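Uncharacterized protein YacP (Bacillus subtilis, PDB 5MQ8) acts as an endoribonuclease that takes part in ribosome-dependent mRNA decay, and carries a NYN domain of the PIN clan. Local coordinates at residues Gln97-Tyr105 against Ile111-Ala121. Sequence-based numbering, arbitrary orientation.
Sequences QIHVATSDY and IFGQGALRKSA
Arg118 NH2 donates to Asp104 O at 2.6 Å; Asp104 O lies close to the guanidinium plane, while NH2 stands well above the plane of the carbonyl. NH2 and NE also share Thr102 O in two weak, strongly bent bonds. The guanidinium lies flat on the Tyr105 ring, planes 6° apart, in a cation-pi stack with Arg118 CZ 3.8 Å from the centroid of the Tyr105 ring; Thr102 CG2 covers its other face. The Arg118 chain starts out extended (chi1 163°, chi2 173°) and bends only at chi3, which brings its guanidinium to the loop that follows strand 98-101. Four backbone bonds pair the strands: Leu117 N to Ile98 O, Val100 N to Leu117 O (2.8 Å), Lys119 N to Val100 O and Thr102 N to Lys119 O. Beyond them, Ala121 N, in the first turn of helix 121-145, gives a nearly straight bond of 2.9 Å to Ser103 OG. Thr102 OG1 accepts from Asp104 N in an ST turn and bonds Asp7 at the end of strand 3-7. On the sheet face of His99 and Lys119, one water joins His99 ND1 to Lys119 NZ, while His99 NE2 bonds Asp2; Leu117 CD1 packs 3.8 Å from His99 CE1. On the other face, Val100 CB meets Phe112 CE1 at 3.6 Å, and Val100 CG2 and Ile111 CD1 touch tip to tip. Thr102 CG2 adjoins the Phe112 edge, and Arg118 CB lies over one ring face. Helix 80-90 continues this apolar layer against Val100 and Ile111. Paired in parallel with 98-101, strand 117-119 forms the outer edge of the five-stranded 3-2-1-4-5 sheet characteristic of PIN-like domains.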
ATOM      1  N   GLN A  97      21.155 -16.892 -19.841  1.00 56.26           N
ATOM      2  CA  GLN A  97      22.340 -16.411 -19.125  1.00 54.30           C
ATOM      3  C   GLN A  97      22.082 -16.416 -17.606  1.00 53.76           C
ATOM      4  O   GLN A  97      21.163 -15.743 -17.122  1.00 52.80           O
ATOM      5  CB  GLN A  97      22.799 -15.022 -19.613  1.00 55.66           C
ATOM      6  CG  GLN A  97      24.081 -14.488 -18.937  1.00 68.55           C
ATOM      7  CD  GLN A  97      25.307 -15.351 -19.169  1.00 82.99           C
ATOM      8  OE1 GLN A  97      25.693 -16.176 -18.332  1.00 73.60           O
ATOM      9  NE2 GLN A  97      25.944 -15.181 -20.315  1.00 78.54           N
ATOM     10  N   ILE A  98      22.898 -17.197 -16.873  1.00 47.14           N
ATOM     11  CA  ILE A  98      22.840 -17.319 -15.422  1.00 45.20           C
ATOM     12  C   ILE A  98      23.670 -16.201 -14.783  1.00 45.73           C
ATOM     13  O   ILE A  98      24.824 -15.995 -15.152  1.00 44.82           O
ATOM     14  CB  ILE A  98      23.281 -18.740 -14.928  1.00 47.64           C
ATOM     15  CG1 ILE A  98      22.442 -19.897 -15.574  1.00 47.20           C
ATOM     16  CG2 ILE A  98      23.299 -18.847 -13.393  1.00 46.85           C
ATOM     17  CD1 ILE A  98      20.923 -19.965 -15.296  1.00 52.41           C
ATOM     18  N   HIS A  99      23.063 -15.475 -13.842  1.00 40.38           N
ATOM     19  CA  HIS A  99      23.719 -14.437 -13.059  1.00 39.33           C
ATOM     20  C   HIS A  99      23.670 -14.886 -11.611  1.00 39.55           C
ATOM     21  O   HIS A  99      22.661 -15.438 -11.175  1.00 38.43           O
ATOM     22  CB  HIS A  99      23.017 -13.088 -13.214  1.00 41.12           C
ATOM     23  CG  HIS A  99      23.013 -12.560 -14.610  1.00 45.31           C
ATOM     24  ND1 HIS A  99      23.999 -11.694 -15.055  1.00 47.50           N
ATOM     25  CD2 HIS A  99      22.133 -12.773 -15.615  1.00 47.01           C
ATOM     26  CE1 HIS A  99      23.694 -11.416 -16.310  1.00 46.60           C
ATOM     27  NE2 HIS A  99      22.585 -12.045 -16.693  1.00 46.97           N
ATOM     28  N   VAL A 100      24.767 -14.690 -10.869  1.00 35.49           N
ATOM     29  CA  VAL A 100      24.836 -15.064  -9.459  1.00 33.51           C
ATOM     30  C   VAL A 100      25.180 -13.836  -8.639  1.00 38.11           C
ATOM     31  O   VAL A 100      26.256 -13.254  -8.818  1.00 39.19           O
ATOM     32  CB  VAL A 100      25.792 -16.246  -9.160  1.00 35.68           C
ATOM     33  CG1 VAL A 100      25.747 -16.632  -7.679  1.00 34.42           C
ATOM     34  CG2 VAL A 100      25.481 -17.454 -10.045  1.00 35.22           C
ATOM     35  N   ALA A 101      24.278 -13.459  -7.717  1.00 32.78           N
ATOM     36  CA  ALA A 101      24.499 -12.317  -6.838  1.00 31.61           C
ATOM     37  C   ALA A 101      25.209 -12.766  -5.562  1.00 34.34           C
ATOM     38  O   ALA A 101      24.616 -13.452  -4.722  1.00 31.90           O
ATOM     39  CB  ALA A 101      23.184 -11.631  -6.513  1.00 32.15           C
ATOM     40  N   THR A 102      26.506 -12.404  -5.449  1.00 32.17           N
ATOM     41  CA  THR A 102      27.386 -12.695  -4.307  1.00 31.34           C
ATOM     42  C   THR A 102      28.686 -11.887  -4.362  1.00 34.95           C
ATOM     43  O   THR A 102      29.273 -11.705  -5.433  1.00 32.83           O
ATOM     44  CB  THR A 102      27.650 -14.219  -4.112  1.00 32.45           C
ATOM     45  OG1 THR A 102      28.243 -14.433  -2.830  1.00 31.04           O
ATOM     46  CG2 THR A 102      28.513 -14.850  -5.215  1.00 29.94           C
ATOM     47  N   SER A 103      29.138 -11.432  -3.185  1.00 32.34           N
ATOM     48  CA  SER A 103      30.419 -10.745  -2.987  1.00 31.98           C
ATOM     49  C   SER A 103      31.349 -11.635  -2.138  1.00 36.84           C
ATOM     50  O   SER A 103      32.411 -11.179  -1.716  1.00 36.58           O
ATOM     51  CB  SER A 103      30.216  -9.388  -2.318  1.00 32.80           C
ATOM     52  OG  SER A 103      29.779  -8.449  -3.281  1.00 42.20           O
ATOM     53  N   ASP A 104      30.945 -12.903  -1.888  1.00 34.36           N
ATOM     54  CA  ASP A 104      31.738 -13.848  -1.098  1.00 33.41           C
ATOM     55  C   ASP A 104      32.873 -14.455  -1.906  1.00 39.81           C
ATOM     56  O   ASP A 104      32.658 -14.896  -3.029  1.00 40.05           O
ATOM     57  CB  ASP A 104      30.866 -14.962  -0.507  1.00 33.67           C
ATOM     58  CG  ASP A 104      31.679 -16.041   0.194  1.00 39.56           C
ATOM     59  OD1 ASP A 104      32.096 -15.812   1.362  1.00 37.91           O
ATOM     60  OD2 ASP A 104      31.959 -17.085  -0.446  1.00 41.93           O
ATOM     61  N   TYR A 105      34.061 -14.573  -1.286  1.00 38.54           N
ATOM     62  CA  TYR A 105      35.222 -15.201  -1.916  1.00 38.88           C
ATOM     63  C   TYR A 105      35.815 -16.314  -1.035  1.00 42.10           C
ATOM     64  O   TYR A 105      36.842 -16.886  -1.389  1.00 43.88           O
ATOM     65  CB  TYR A 105      36.263 -14.151  -2.338  1.00 41.16           C
ATOM     66  CG  TYR A 105      35.836 -13.315  -3.527  1.00 44.68           C
ATOM     67  CD1 TYR A 105      35.138 -12.123  -3.352  1.00 46.99           C
ATOM     68  CD2 TYR A 105      36.156 -13.700  -4.829  1.00 46.17           C
ATOM     69  CE1 TYR A 105      34.752 -11.341  -4.445  1.00 49.55           C
ATOM     70  CE2 TYR A 105      35.786 -12.922  -5.929  1.00 47.24           C
ATOM     71  CZ  TYR A 105      35.082 -11.744  -5.730  1.00 56.65           C
ATOM     72  OH  TYR A 105      34.703 -10.979  -6.807  1.00 60.94           O
ATOM     73  N   ILE A 111      30.753 -22.552 -10.109  1.00 42.90           N
ATOM     74  CA  ILE A 111      29.833 -22.140 -11.170  1.00 42.64           C
ATOM     75  C   ILE A 111      30.378 -20.965 -12.015  1.00 46.11           C
ATOM     76  O   ILE A 111      29.967 -20.809 -13.169  1.00 45.30           O
ATOM     77  CB  ILE A 111      28.415 -21.859 -10.592  1.00 46.02           C
ATOM     78  CG1 ILE A 111      27.336 -21.916 -11.704  1.00 46.53           C
ATOM     79  CG2 ILE A 111      28.354 -20.556  -9.757  1.00 46.97           C
ATOM     80  CD1 ILE A 111      26.288 -20.882 -11.608  1.00 55.29           C
ATOM     81  N   PHE A 112      31.314 -20.162 -11.463  1.00 43.12           N
ATOM     82  CA  PHE A 112      31.876 -19.024 -12.186  1.00 43.57           C
ATOM     83  C   PHE A 112      32.870 -19.445 -13.287  1.00 51.52           C
ATOM     84  O   PHE A 112      33.300 -18.608 -14.089  1.00 50.76           O
ATOM     85  CB  PHE A 112      32.462 -17.984 -11.221  1.00 45.02           C
ATOM     86  CG  PHE A 112      31.416 -17.291 -10.375  1.00 46.10           C
ATOM     87  CD1 PHE A 112      30.211 -16.868 -10.932  1.00 49.30           C
ATOM     88  CD2 PHE A 112      31.652 -17.020  -9.032  1.00 47.57           C
ATOM     89  CE1 PHE A 112      29.242 -16.247 -10.150  1.00 49.92           C
ATOM     90  CE2 PHE A 112      30.682 -16.388  -8.246  1.00 50.39           C
ATOM     91  CZ  PHE A 112      29.486 -16.002  -8.812  1.00 48.64           C
ATOM     92  N   GLY A 113      33.176 -20.745 -13.331  1.00 51.01           N
ATOM     93  CA  GLY A 113      33.996 -21.374 -14.360  1.00 51.75           C
ATOM     94  C   GLY A 113      33.129 -22.173 -15.320  1.00 56.47           C
ATOM     95  O   GLY A 113      33.651 -22.889 -16.175  1.00 56.60           O
ATOM     96  N   GLN A 114      31.791 -22.061 -15.178  1.00 52.64           N
ATOM     97  CA  GLN A 114      30.797 -22.771 -15.993  1.00 51.96           C
ATOM     98  C   GLN A 114      29.837 -21.818 -16.750  1.00 55.09           C
ATOM     99  O   GLN A 114      28.684 -22.185 -17.028  1.00 54.68           O
ATOM    100  CB  GLN A 114      30.000 -23.767 -15.126  1.00 53.13           C
ATOM    101  CG  GLN A 114      30.799 -24.967 -14.649  1.00 58.48           C
ATOM    102  CD  GLN A 114      30.116 -25.659 -13.502  1.00 72.05           C
ATOM    103  OE1 GLN A 114      29.083 -26.317 -13.660  1.00 63.58           O
ATOM    104  NE2 GLN A 114      30.691 -25.537 -12.319  1.00 67.56           N
ATOM    105  N   GLY A 115      30.323 -20.619 -17.074  1.00 50.75           N
ATOM    106  CA  GLY A 115      29.565 -19.629 -17.833  1.00 51.06           C
ATOM    107  C   GLY A 115      28.719 -18.627 -17.062  1.00 54.90           C
ATOM    108  O   GLY A 115      28.253 -17.646 -17.652  1.00 54.46           O
ATOM    109  N   ALA A 116      28.504 -18.855 -15.747  1.00 50.28           N
ATOM    110  CA  ALA A 116      27.711 -17.944 -14.919  1.00 49.13           C
ATOM    111  C   ALA A 116      28.452 -16.646 -14.664  1.00 52.09           C
ATOM    112  O   ALA A 116      29.675 -16.652 -14.506  1.00 51.49           O
ATOM    113  CB  ALA A 116      27.339 -18.602 -13.606  1.00 49.55           C
ATOM    114  N   LEU A 117      27.707 -15.531 -14.652  1.00 48.22           N
ATOM    115  CA  LEU A 117      28.252 -14.198 -14.415  1.00 47.76           C
ATOM    116  C   LEU A 117      28.060 -13.793 -12.969  1.00 48.75           C
ATOM    117  O   LEU A 117      27.033 -14.090 -12.365  1.00 48.21           O
ATOM    118  CB  LEU A 117      27.637 -13.152 -15.367  1.00 48.55           C
ATOM    119  CG  LEU A 117      27.992 -13.296 -16.860  1.00 54.86           C
ATOM    120  CD1 LEU A 117      27.093 -12.434 -17.729  1.00 55.38           C
ATOM    121  CD2 LEU A 117      29.463 -12.952 -17.126  1.00 58.85           C
ATOM    122  N   ARG A 118      29.062 -13.129 -12.414  1.00 43.89           N
ATOM    123  CA  ARG A 118      29.059 -12.698 -11.029  1.00 42.70           C
ATOM    124  C   ARG A 118      28.557 -11.274 -10.906  1.00 44.42           C
ATOM    125  O   ARG A 118      29.043 -10.377 -11.598  1.00 45.30           O
ATOM    126  CB  ARG A 118      30.465 -12.867 -10.422  1.00 40.93           C
ATOM    127  CG  ARG A 118      30.696 -12.106  -9.138  1.00 46.73           C
ATOM    128  CD  ARG A 118      32.018 -12.448  -8.512  1.00 50.49           C
ATOM    129  NE  ARG A 118      31.840 -12.444  -7.073  1.00 51.93           N
ATOM    130  CZ  ARG A 118      32.185 -13.423  -6.253  1.00 58.20           C
ATOM    131  NH1 ARG A 118      32.855 -14.473  -6.706  1.00 46.17           N
ATOM    132  NH2 ARG A 118      31.919 -13.334  -4.964  1.00 45.88           N
ATOM    133  N   LYS A 119      27.583 -11.077 -10.009  1.00 37.21           N
ATOM    134  CA  LYS A 119      27.009  -9.781  -9.686  1.00 35.19           C
ATOM    135  C   LYS A 119      27.299  -9.542  -8.209  1.00 38.30           C
ATOM    136  O   LYS A 119      27.021 -10.409  -7.372  1.00 37.89           O
ATOM    137  CB  LYS A 119      25.491  -9.785  -9.983  1.00 35.63           C
ATOM    138  CG  LYS A 119      24.837  -8.424  -9.881  1.00 41.76           C
ATOM    139  CD  LYS A 119      23.307  -8.494 -10.037  1.00 50.71           C
ATOM    140  CE  LYS A 119      22.818  -8.304 -11.456  1.00 53.58           C
ATOM    141  NZ  LYS A 119      23.102  -9.465 -12.329  1.00 69.92           N
ATOM    142  N   SER A 120      27.916  -8.413  -7.888  1.00 34.95           N
ATOM    143  CA  SER A 120      28.244  -8.116  -6.497  1.00 34.59           C
ATOM    144  C   SER A 120      27.012  -7.714  -5.681  1.00 37.11           C
ATOM    145  O   SER A 120      25.987  -7.312  -6.239  1.00 35.75           O
ATOM    146  CB  SER A 120      29.311  -7.027  -6.413  1.00 36.42           C
ATOM    147  OG  SER A 120      28.794  -5.789  -6.859  1.00 42.98           O
ATOM    148  N   ALA A 121      27.142  -7.801  -4.354  1.00 33.74           N
ATOM    149  CA  ALA A 121      26.107  -7.421  -3.404  1.00 33.93           C
ATOM    150  C   ALA A 121      25.711  -5.946  -3.575  1.00 39.32           C
ATOM    151  O   ALA A 121      24.523  -5.625  -3.531  1.00 38.56           O
ATOM    152  CB  ALA A 121      26.590  -7.673  -1.990  1.00 33.97           C
TER
HETATM  153  O   HOH W   1      25.655  -9.762 -13.908  1.00 53.40           O